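Local coordinates for protein dimethyl-sulfide monooxygenase (Hyphomicrobium sulfonivorans, PDB 6AK1) that oxidises dimethyl sulfide to methanethiol and formaldehyde with NADH and oxygen, using FMN as cofactor, in the first step of dimethyl sulfide degradation, at residues A[175-180]-A[193-198]; A[115-120]-A[212-217]. All coordinates share one frame; numbering follows the deposited sequence.

Contact 1: residues A[175-180]-A[193-198]; sequences SWEDDA and GSKVHP
W176 and V196 form a single antiparallel bridge, a non-hydrogen-bonded pair with CA atoms 4.6 Å apart. Here the loop after helix 157-174 meets the loop after strand 189-191, at the base of the antiparallel pair 181-184 and 189-191. H197 N donates to S175 O at 2.7 Å, bent at 139°. E177 N donates to K195 O at 3.0 Å, almost straight at 178°. S175 OG adds a bond to H197 O. A type I turn from E177 to A180 brings A180 CB back to K195 CB, 3.5 Å away. V196 CG1 makes a CH-pi contact over the face of the W176 five-membered ring, 4.0 Å from its centroid. E177 is extended beyond CG and reaches the edge of the H197 ring, OE2 to NE2 at a very short 2.5 Å. Carboxylate and ring are nearly coplanar. An alanine in place of E177 would probably leave H197 NE2 without its acceptor and the ring less firmly held in rotation. K195 crosses E177 and forms a salt bridge from NZ to D179 OD2 at 2.9 Å. H197 ND1 also bonds E460 O. With acceptors at both ring nitrogens, H197 is probably a cation paired with E177.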
ATOM      1  N   SER A 175      -0.450 -13.305  22.076  1.00 23.75           N
ATOM      2  CA  SER A 175      -0.640 -12.763  23.418  1.00 25.56           C
ATOM      3  C   SER A 175      -1.976 -13.190  24.030  1.00 26.84           C
ATOM      4  O   SER A 175      -2.028 -13.567  25.206  1.00 26.06           O
ATOM      5  CB  SER A 175      -0.516 -11.245  23.391  1.00 21.60           C
ATOM      6  OG  SER A 175      -0.637 -10.755  24.707  1.00 25.24           O
ATOM      7  N   TRP A 176      -3.072 -13.126  23.270  1.00 22.73           N
ATOM      8  CA  TRP A 176      -4.361 -13.623  23.761  1.00 25.08           C
ATOM      9  C   TRP A 176      -4.723 -14.892  23.005  1.00 23.05           C
ATOM     10  O   TRP A 176      -4.670 -14.916  21.772  1.00 26.51           O
ATOM     11  CB  TRP A 176      -5.515 -12.616  23.603  1.00 20.18           C
ATOM     12  CG  TRP A 176      -5.373 -11.285  24.282  1.00 20.20           C
ATOM     13  CD1 TRP A 176      -4.246 -10.521  24.374  1.00 20.67           C
ATOM     14  CD2 TRP A 176      -6.413 -10.545  24.936  1.00 19.81           C
ATOM     15  NE1 TRP A 176      -4.513  -9.358  25.051  1.00 19.19           N
ATOM     16  CE2 TRP A 176      -5.835  -9.348  25.416  1.00 20.22           C
ATOM     17  CE3 TRP A 176      -7.774 -10.779  25.167  1.00 19.19           C
ATOM     18  CZ2 TRP A 176      -6.570  -8.386  26.118  1.00 18.77           C
ATOM     19  CZ3 TRP A 176      -8.510  -9.824  25.877  1.00 18.40           C
ATOM     20  CH2 TRP A 176      -7.904  -8.646  26.343  1.00 20.14           C
ATOM     21  N   GLU A 177      -5.088 -15.937  23.739  1.00 24.27           N
ATOM     22  CA  GLU A 177      -5.613 -17.144  23.119  1.00 27.47           C
ATOM     23  C   GLU A 177      -7.038 -16.907  22.622  1.00 26.40           C
ATOM     24  O   GLU A 177      -7.769 -16.043  23.126  1.00 25.92           O
ATOM     25  CB  GLU A 177      -5.611 -18.315  24.104  1.00 26.55           C
ATOM     26  CG  GLU A 177      -4.241 -18.714  24.622  1.00 33.13           C
ATOM     27  CD  GLU A 177      -4.328 -19.746  25.753  1.00 35.31           C
ATOM     28  OE1 GLU A 177      -5.157 -20.674  25.641  1.00 38.57           O
ATOM     29  OE2 GLU A 177      -3.584 -19.620  26.752  1.00 34.22           O
ATOM     30  N   ASP A 178      -7.426 -17.712  21.628  1.00 22.10           N
ATOM     31  CA  ASP A 178      -8.752 -17.612  21.026  1.00 25.73           C
ATOM     32  C   ASP A 178      -9.860 -17.574  22.067  1.00 27.61           C
ATOM     33  O   ASP A 178     -10.800 -16.786  21.946  1.00 31.06           O
ATOM     34  CB  ASP A 178      -8.982 -18.779  20.066  1.00 25.62           C
ATOM     35  CG  ASP A 178      -8.280 -18.588  18.729  1.00 38.67           C
ATOM     36  OD1 ASP A 178      -7.577 -17.562  18.541  1.00 39.32           O
ATOM     37  OD2 ASP A 178      -8.439 -19.468  17.853  1.00 43.56           O
ATOM     38  N   ASP A 179      -9.772 -18.399  23.108  1.00 28.26           N
ATOM     39  CA  ASP A 179     -10.878 -18.488  24.050  1.00 36.25           C
ATOM     40  C   ASP A 179     -10.620 -17.720  25.354  1.00 33.97           C
ATOM     41  O   ASP A 179     -11.311 -17.957  26.351  1.00 29.73           O
ATOM     42  CB  ASP A 179     -11.222 -19.956  24.318  1.00 39.07           C
ATOM     43  CG  ASP A 179     -10.296 -20.601  25.302  1.00 45.52           C
ATOM     44  OD1 ASP A 179      -9.104 -20.213  25.338  1.00 47.83           O
ATOM     45  OD2 ASP A 179     -10.766 -21.493  26.048  1.00 53.14           O
ATOM     46  N   ALA A 180      -9.663 -16.781  25.347  1.00 27.97           N
ATOM     47  CA  ALA A 180      -9.490 -15.876  26.481  1.00 27.33           C
ATOM     48  C   ALA A 180     -10.756 -15.063  26.744  1.00 25.92           C
ATOM     49  O   ALA A 180     -11.252 -15.015  27.874  1.00 24.01           O
ATOM     50  CB  ALA A 180      -8.301 -14.942  26.231  1.00 22.47           C
ATOM     51  N   GLY A 193      -8.025 -14.168  32.467  1.00 23.28           N
ATOM     52  CA  GLY A 193      -6.640 -13.733  32.537  1.00 25.25           C
ATOM     53  C   GLY A 193      -5.605 -14.849  32.506  1.00 26.55           C
ATOM     54  O   GLY A 193      -4.413 -14.550  32.376  1.00 25.30           O
ATOM     55  N   SER A 194      -6.018 -16.116  32.629  1.00 26.44           N
ATOM     56  CA  SER A 194      -5.069 -17.210  32.460  1.00 26.86           C
ATOM     57  C   SER A 194      -4.861 -17.575  31.000  1.00 29.99           C
ATOM     58  O   SER A 194      -4.001 -18.411  30.704  1.00 29.99           O
ATOM     59  CB  SER A 194      -5.512 -18.457  33.240  1.00 26.42           C
ATOM     60  OG  SER A 194      -6.619 -19.095  32.631  1.00 31.88           O
ATOM     61  N   LYS A 195      -5.616 -16.969  30.086  1.00 31.48           N
ATOM     62  CA  LYS A 195      -5.427 -17.162  28.654  1.00 29.75           C
ATOM     63  C   LYS A 195      -4.863 -15.921  27.981  1.00 26.31           C
ATOM     64  O   LYS A 195      -4.870 -15.833  26.752  1.00 25.21           O
ATOM     65  CB  LYS A 195      -6.746 -17.567  27.996  1.00 31.03           C
ATOM     66  CG  LYS A 195      -6.997 -19.066  27.961  1.00 34.56           C
ATOM     67  CD  LYS A 195      -7.313 -19.614  29.315  1.00 36.02           C
ATOM     68  CE  LYS A 195      -7.721 -21.081  29.208  1.00 46.20           C
ATOM     69  NZ  LYS A 195      -8.839 -21.234  28.242  1.00 47.60           N
ATOM     70  N   VAL A 196      -4.411 -14.945  28.764  1.00 26.77           N
ATOM     71  CA  VAL A 196      -3.727 -13.759  28.265  1.00 22.72           C
ATOM     72  C   VAL A 196      -2.270 -13.857  28.695  1.00 25.49           C
ATOM     73  O   VAL A 196      -1.981 -14.183  29.850  1.00 26.45           O
ATOM     74  CB  VAL A 196      -4.388 -12.475  28.794  1.00 20.34           C
ATOM     75  CG1 VAL A 196      -3.605 -11.226  28.355  1.00 19.21           C
ATOM     76  CG2 VAL A 196      -5.830 -12.408  28.306  1.00 19.05           C
ATOM     77  N   HIS A 197      -1.352 -13.575  27.775  1.00 22.29           N
ATOM     78  CA  HIS A 197       0.042 -13.908  27.996  1.00 24.71           C
ATOM     79  C   HIS A 197       0.938 -12.682  27.727  1.00 26.21           C
ATOM     80  O   HIS A 197       0.871 -12.109  26.635  1.00 26.35           O
ATOM     81  CB  HIS A 197       0.466 -15.077  27.090  1.00 22.36           C
ATOM     82  CG  HIS A 197      -0.373 -16.304  27.284  1.00 27.97           C
ATOM     83  ND1 HIS A 197      -0.093 -17.253  28.248  1.00 27.12           N
ATOM     84  CD2 HIS A 197      -1.499 -16.724  26.658  1.00 27.90           C
ATOM     85  CE1 HIS A 197      -1.005 -18.211  28.200  1.00 29.24           C
ATOM     86  NE2 HIS A 197      -1.867 -17.917  27.243  1.00 31.91           N
ATOM     87  N   PRO A 198       1.758 -12.286  28.690  1.00 25.68           N
ATOM     88  CA  PRO A 198       2.861 -11.376  28.346  1.00 24.31           C
ATOM     89  C   PRO A 198       3.732 -12.026  27.282  1.00 26.37           C
ATOM     90  O   PRO A 198       4.011 -13.229  27.329  1.00 25.22           O
ATOM     91  CB  PRO A 198       3.607 -11.187  29.680  1.00 28.43           C
ATOM     92  CG  PRO A 198       3.109 -12.269  30.597  1.00 32.21           C
ATOM     93  CD  PRO A 198       1.746 -12.679  30.111  1.00 26.82           C
TER

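Contact 2: residues A[115-120]-A[212-217]; sequences LARRLS and HICEPS
S120 and R117, on one side of helix 112-126, face residues 212-217, an irregular segment whose nearest CA atoms are 6.4 Å (S120 to S217) and 6.5 Å (R117 to C214) away. The helix follows strand 100-106 of the TIM barrel and precedes strand 130-135, as in a beta-alpha-beta unit. The 212-217 segment belongs to the long excursion that leads back to strand 223-227, so the contact lays this excursion against a helix of the barrel.

The one hydrogen bond between the two segments joins side chains. S120 OG lies in the plane of the H212 ring, at its edge, 2.9 Å from NE2. Either partner could be the donor. A116 O, 3.1 Å from S120 OG, is a second possible acceptor for the hydroxyl. H212 has CG anti to its backbone N (chi1 -169°), which carries the ring toward the helix. Its CE1 then touches A116 CB at 3.7 Å. C214 N sits over the centre of one ring face, and the W172 ring of helix 157-174 meets the imidazole nearly at right angles.

Apolar contacts continue along the helix. The aliphatic part of R117 runs beside I213, with CD 3.5 Å from I213 CG2. S217 CB makes a looser contact with S120 O, while S217 OG is bonded to D123 one turn further on. E215 O bonds H124 NE2, also on the helix. The sulfur of C214 comes within 3.4 Å of R117 CG and 3.8 Å of S120 CB.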
ATOM      1  N   LEU A 115       1.649   1.084  17.445  1.00 18.90           N
ATOM      2  CA  LEU A 115       1.105   0.837  16.111  1.00 23.62           C
ATOM      3  C   LEU A 115       0.204  -0.390  16.123  1.00 17.42           C
ATOM      4  O   LEU A 115      -0.856  -0.397  15.488  1.00 20.85           O
ATOM      5  CB  LEU A 115       2.227   0.687  15.069  1.00 16.13           C
ATOM      6  CG  LEU A 115       1.713   0.462  13.627  1.00 22.47           C
ATOM      7  CD1 LEU A 115       0.691   1.529  13.198  1.00 15.22           C
ATOM      8  CD2 LEU A 115       2.869   0.377  12.622  1.00 18.31           C
ATOM      9  N   ALA A 116       0.592  -1.419  16.880  1.00 18.02           N
ATOM     10  CA  ALA A 116      -0.223  -2.622  17.009  1.00 20.31           C
ATOM     11  C   ALA A 116      -1.640  -2.295  17.463  1.00 20.19           C
ATOM     12  O   ALA A 116      -2.613  -2.866  16.951  1.00 21.89           O
ATOM     13  CB  ALA A 116       0.439  -3.592  17.992  1.00 20.18           C
ATOM     14  N   ARG A 117      -1.778  -1.377  18.426  1.00 19.40           N
ATOM     15  CA  ARG A 117      -3.108  -1.017  18.912  1.00 23.27           C
ATOM     16  C   ARG A 117      -3.875  -0.214  17.868  1.00 21.16           C
ATOM     17  O   ARG A 117      -5.079  -0.422  17.684  1.00 21.35           O
ATOM     18  CB  ARG A 117      -3.019  -0.229  20.227  1.00 20.42           C
ATOM     19  CG  ARG A 117      -4.384   0.073  20.839  1.00 22.45           C
ATOM     20  CD  ARG A 117      -4.303   0.882  22.147  1.00 23.90           C
ATOM     21  NE  ARG A 117      -3.993   2.285  21.895  1.00 26.20           N
ATOM     22  CZ  ARG A 117      -4.511   3.299  22.582  1.00 26.07           C
ATOM     23  NH1 ARG A 117      -5.366   3.059  23.568  1.00 22.48           N
ATOM     24  NH2 ARG A 117      -4.179   4.553  22.281  1.00 23.59           N
ATOM     25  N   ARG A 118      -3.198   0.702  17.172  1.00 16.60           N
ATOM     26  CA  ARG A 118      -3.904   1.508  16.182  1.00 21.02           C
ATOM     27  C   ARG A 118      -4.423   0.646  15.041  1.00 19.19           C
ATOM     28  O   ARG A 118      -5.525   0.875  14.543  1.00 18.52           O
ATOM     29  CB  ARG A 118      -2.993   2.617  15.652  1.00 21.95           C
ATOM     30  CG  ARG A 118      -2.501   3.575  16.728  1.00 27.88           C
ATOM     31  CD  ARG A 118      -1.491   4.581  16.165  1.00 28.74           C
ATOM     32  NE  ARG A 118      -2.107   5.444  15.186  1.00 37.22           N
ATOM     33  CZ  ARG A 118      -1.609   5.737  13.989  1.00 33.77           C
ATOM     34  NH1 ARG A 118      -0.432   5.269  13.590  1.00 30.55           N
ATOM     35  NH2 ARG A 118      -2.300   6.544  13.201  1.00 32.34           N
ATOM     36  N   LEU A 119      -3.643  -0.356  14.613  1.00 17.90           N
ATOM     37  CA  LEU A 119      -4.099  -1.228  13.534  1.00 18.12           C
ATOM     38  C   LEU A 119      -5.150  -2.221  14.020  1.00 19.75           C
ATOM     39  O   LEU A 119      -6.125  -2.473  13.307  1.00 20.49           O
ATOM     40  CB  LEU A 119      -2.908  -1.961  12.905  1.00 19.22           C
ATOM     41  CG  LEU A 119      -1.993  -1.062  12.053  1.00 17.15           C
ATOM     42  CD1 LEU A 119      -0.671  -1.730  11.793  1.00 14.64           C
ATOM     43  CD2 LEU A 119      -2.685  -0.691  10.746  1.00 16.88           C
ATOM     44  N   SER A 120      -4.970  -2.789  15.223  1.00 19.59           N
ATOM     45  CA  SER A 120      -6.002  -3.646  15.812  1.00 20.28           C
ATOM     46  C   SER A 120      -7.317  -2.903  15.923  1.00 19.65           C
ATOM     47  O   SER A 120      -8.379  -3.469  15.638  1.00 21.89           O
ATOM     48  CB  SER A 120      -5.600  -4.133  17.211  1.00 19.81           C
ATOM     49  OG  SER A 120      -4.651  -5.171  17.176  1.00 23.47           O
ATOM     50  N   HIS A 212      -0.686  -7.634  24.738  1.00 22.36           N
ATOM     51  CA  HIS A 212      -1.374  -6.718  23.838  1.00 24.48           C
ATOM     52  C   HIS A 212      -2.588  -6.133  24.549  1.00 22.91           C
ATOM     53  O   HIS A 212      -3.279  -6.826  25.300  1.00 23.07           O
ATOM     54  CB  HIS A 212      -1.771  -7.467  22.561  1.00 19.70           C
ATOM     55  CG  HIS A 212      -2.253  -6.591  21.446  1.00 24.28           C
ATOM     56  ND1 HIS A 212      -1.721  -5.345  21.179  1.00 22.99           N
ATOM     57  CD2 HIS A 212      -3.217  -6.796  20.514  1.00 20.50           C
ATOM     58  CE1 HIS A 212      -2.343  -4.821  20.135  1.00 22.75           C
ATOM     59  NE2 HIS A 212      -3.255  -5.681  19.714  1.00 20.01           N
ATOM     60  N   ILE A 213      -2.827  -4.841  24.351  1.00 23.04           N
ATOM     61  CA  ILE A 213      -3.854  -4.164  25.136  1.00 23.26           C
ATOM     62  C   ILE A 213      -5.199  -4.220  24.406  1.00 22.61           C
ATOM     63  O   ILE A 213      -6.185  -3.641  24.869  1.00 21.48           O
ATOM     64  CB  ILE A 213      -3.408  -2.721  25.466  1.00 22.98           C
ATOM     65  CG1 ILE A 213      -4.062  -2.209  26.751  1.00 26.26           C
ATOM     66  CG2 ILE A 213      -3.665  -1.763  24.306  1.00 25.19           C
ATOM     67  CD1 ILE A 213      -3.420  -0.926  27.294  1.00 25.34           C
ATOM     68  N   CYS A 214      -5.258  -4.941  23.278  1.00 22.31           N
ATOM     69  CA  CYS A 214      -6.492  -5.159  22.522  1.00 22.62           C
ATOM     70  C   CYS A 214      -6.881  -6.631  22.504  1.00 23.56           C
ATOM     71  O   CYS A 214      -6.016  -7.513  22.390  1.00 20.97           O
ATOM     72  CB  CYS A 214      -6.360  -4.711  21.059  1.00 20.89           C
ATOM     73  SG  CYS A 214      -5.797  -3.046  20.819  1.00 26.52           S
ATOM     74  N   GLU A 215      -8.192  -6.889  22.532  1.00 19.67           N
ATOM     75  CA  GLU A 215      -8.672  -8.251  22.378  1.00 22.28           C
ATOM     76  C   GLU A 215      -8.548  -8.676  20.917  1.00 20.55           C
ATOM     77  O   GLU A 215      -8.429  -7.828  20.028  1.00 19.51           O
ATOM     78  CB  GLU A 215     -10.120  -8.378  22.860  1.00 21.41           C
ATOM     79  CG  GLU A 215     -11.167  -7.815  21.916  1.00 21.32           C
ATOM     80  CD  GLU A 215     -12.587  -7.970  22.466  1.00 25.13           C
ATOM     81  OE1 GLU A 215     -13.114  -6.983  23.020  1.00 22.32           O
ATOM     82  OE2 GLU A 215     -13.165  -9.078  22.346  1.00 23.13           O
ATOM     83  N   PRO A 216      -8.536  -9.985  20.649  1.00 22.58           N
ATOM     84  CA  PRO A 216      -8.386 -10.463  19.262  1.00 21.54           C
ATOM     85  C   PRO A 216      -9.437  -9.879  18.331  1.00 22.24           C
ATOM     86  O   PRO A 216     -10.631  -9.873  18.637  1.00 21.55           O
ATOM     87  CB  PRO A 216      -8.536 -11.984  19.397  1.00 20.82           C
ATOM     88  CG  PRO A 216      -8.021 -12.271  20.748  1.00 22.52           C
ATOM     89  CD  PRO A 216      -8.415 -11.090  21.620  1.00 18.18           C
ATOM     90  N   SER A 217      -8.974  -9.372  17.197  1.00 24.22           N
ATOM     91  CA  SER A 217      -9.790  -8.788  16.143  1.00 24.65           C
ATOM     92  C   SER A 217     -10.085  -9.835  15.072  1.00 28.47           C
ATOM     93  O   SER A 217      -9.474 -10.909  15.050  1.00 24.99           O
ATOM     94  CB  SER A 217      -9.066  -7.568  15.551  1.00 22.84           C
ATOM     95  OG  SER A 217      -7.764  -7.914  15.070  1.00 26.91           O
TER

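Both contacts are partly buried and lie away from the probable FMN-binding residues. Contact 2 is nearer the middle, its centre about 20 Å from the centre of the chain, and rests on a barrel helix. The centre of contact 1 is about 31 Å from it, and that contact joins two loops of the excursion. Contact 1 combines backbone bonds, charged pairs and the packing of V196 on W176. Contact 2 has one side-chain hydrogen bond, S120 with H212, and mostly apolar packing. Contact 1 is nested in the loop that contact 2 closes, and H212 joins them. W176 NE1 probably bonds H212 O (2.8 Å), and H212 N probably bonds S175 OG (3.1 Å). The W176 ring also packs on P216, CE3 to CD at 3.6 Å.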